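Long-range contact in uncharacterized protein Sortase B (Clostridium perfringens, PDB 5YFK), which probably acts as a class B sortase, a cysteine transpeptidase that anchors proteins to the bacterial cell wall, here with its probable nucleophile replaced: residues N52-F57 and P69-G73. The protein carries 1 engineered substitution. Residues are numbered along the deposited sequence.
Sequences NPDYRF and PVVQG
A classic beta bulge distorts the antiparallel hairpin of strands 55-61 and 67-72 in the sortase beta-barrel. Val70 O accepts from Arg56 N at 2.8 Å and, weakly, from Phe57 N at 3.4 Å; Val70 N returns a 2.8 Å bond to Phe57 O. Arg56, at phi/psi -126/-44, is the extra residue, shifting the register by one between Tyr55–Val71 (CA–CA 4.2 Å) and Phe57–Val70 (CA–CA 5.4 Å); the N-to-C axes of 55-57 and 69-72 make 125°. Leading into the strand, Asn52 to Tyr55 form a type I turn (Tyr55 N to Asn52 O, 2.9 Å), and Asn52 OD1 accepts from Asp54 N at 2.9 Å, an Asx turn, while ND2 donates to Phe84 O. Asp54 O receives Gln72 N at 2.8 Å. Phe57, chi1 p, places its ring centroid 4.0 Å from Val70 CB, a CH-pi contact. Arg56 NE donates to Gln72 OE1 (3.0 Å); Gln72 NE2 bonds Asp97 O and Asn100 O. Backbone bonding absorbs the inserted residue, with apolar packing at Phe57 and a polar link at Arg56.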
# COMPACT_ATOMS: atom_id res chain seq x y z
N ASN A 52 -6.23 11.78 13.36
CA ASN A 52 -7.19 10.75 12.98
C ASN A 52 -6.81 9.43 13.61
O ASN A 52 -5.87 8.78 13.19
CB ASN A 52 -7.23 10.61 11.46
CG ASN A 52 -8.30 9.65 10.97
OD1 ASN A 52 -8.84 8.84 11.73
ND2 ASN A 52 -8.59 9.72 9.68
N PRO A 53 -7.61 8.98 14.58
CA PRO A 53 -7.29 7.76 15.30
C PRO A 53 -7.24 6.51 14.40
O PRO A 53 -6.77 5.44 14.82
CB PRO A 53 -8.42 7.64 16.32
CG PRO A 53 -9.04 9.01 16.40
CD PRO A 53 -8.88 9.58 15.02
N ASP A 54 -7.75 6.64 13.18
CA ASP A 54 -7.75 5.52 12.22
C ASP A 54 -6.36 5.33 11.58
O ASP A 54 -6.12 4.35 10.87
CB ASP A 54 -8.78 5.79 11.13
CG ASP A 54 -10.22 5.74 11.65
OD1 ASP A 54 -10.45 5.11 12.71
OD2 ASP A 54 -11.12 6.08 10.85
N TYR A 55 -5.46 6.27 11.84
CA TYR A 55 -4.08 6.17 11.36
C TYR A 55 -3.42 4.86 11.79
O TYR A 55 -3.53 4.45 12.95
CB TYR A 55 -3.26 7.35 11.88
CG TYR A 55 -1.80 7.25 11.51
CD1 TYR A 55 -1.37 7.55 10.22
CD2 TYR A 55 -0.87 6.76 12.41
CE1 TYR A 55 -0.05 7.43 9.87
CE2 TYR A 55 0.48 6.71 12.09
CZ TYR A 55 0.88 7.02 10.80
OH TYR A 55 2.19 6.88 10.44
N ARG A 56 -2.68 4.22 10.88
CA ARG A 56 -1.98 2.99 11.22
C ARG A 56 -0.49 3.02 10.90
O ARG A 56 0.32 2.50 11.67
CB ARG A 56 -2.62 1.79 10.52
CG ARG A 56 -4.10 1.58 10.85
CD ARG A 56 -4.27 1.03 12.27
NE ARG A 56 -5.68 0.86 12.64
CZ ARG A 56 -6.38 1.75 13.33
NH1 ARG A 56 -5.81 2.87 13.75
NH2 ARG A 56 -7.66 1.53 13.59
N PHE A 57 -0.13 3.54 9.73
CA PHE A 57 1.27 3.58 9.35
C PHE A 57 1.49 4.56 8.19
O PHE A 57 0.54 5.04 7.57
CB PHE A 57 1.79 2.17 8.97
CG PHE A 57 0.98 1.47 7.90
CD1 PHE A 57 1.35 1.56 6.57
CD2 PHE A 57 -0.02 0.58 8.26
CE1 PHE A 57 0.61 0.91 5.59
CE2 PHE A 57 -0.70 -0.16 7.28
CZ PHE A 57 -0.35 -0.02 5.94
N PRO A 69 0.20 9.08 4.71
CA PRO A 69 -0.35 8.34 5.84
C PRO A 69 -1.43 7.34 5.39
O PRO A 69 -2.02 7.51 4.33
CB PRO A 69 -0.96 9.45 6.71
CG PRO A 69 -1.40 10.46 5.70
CD PRO A 69 -0.39 10.43 4.58
N VAL A 70 -1.49 6.21 6.06
CA VAL A 70 -2.45 5.16 5.79
C VAL A 70 -3.35 4.96 6.99
O VAL A 70 -2.88 4.79 8.11
CB VAL A 70 -1.75 3.82 5.48
CG1 VAL A 70 -2.79 2.78 5.09
CG2 VAL A 70 -0.70 4.02 4.41
N VAL A 71 -4.65 4.92 6.72
CA VAL A 71 -5.65 4.74 7.76
C VAL A 71 -6.37 3.41 7.61
O VAL A 71 -6.34 2.79 6.55
CB VAL A 71 -6.68 5.89 7.72
CG1 VAL A 71 -6.02 7.20 8.08
CG2 VAL A 71 -7.37 5.98 6.37
N GLN A 72 -7.11 3.02 8.63
CA GLN A 72 -7.94 1.84 8.53
C GLN A 72 -9.34 2.19 9.01
O GLN A 72 -9.51 2.70 10.14
CB GLN A 72 -7.34 0.73 9.38
CG GLN A 72 -8.10 -0.58 9.28
CD GLN A 72 -7.45 -1.70 10.05
OE1 GLN A 72 -6.86 -1.48 11.10
NE2 GLN A 72 -7.57 -2.91 9.54
N GLY A 73 -10.30 2.09 8.10
CA GLY A 73 -11.70 2.34 8.43
C GLY A 73 -12.40 1.08 8.92
O GLY A 73 -11.78 0.01 9.09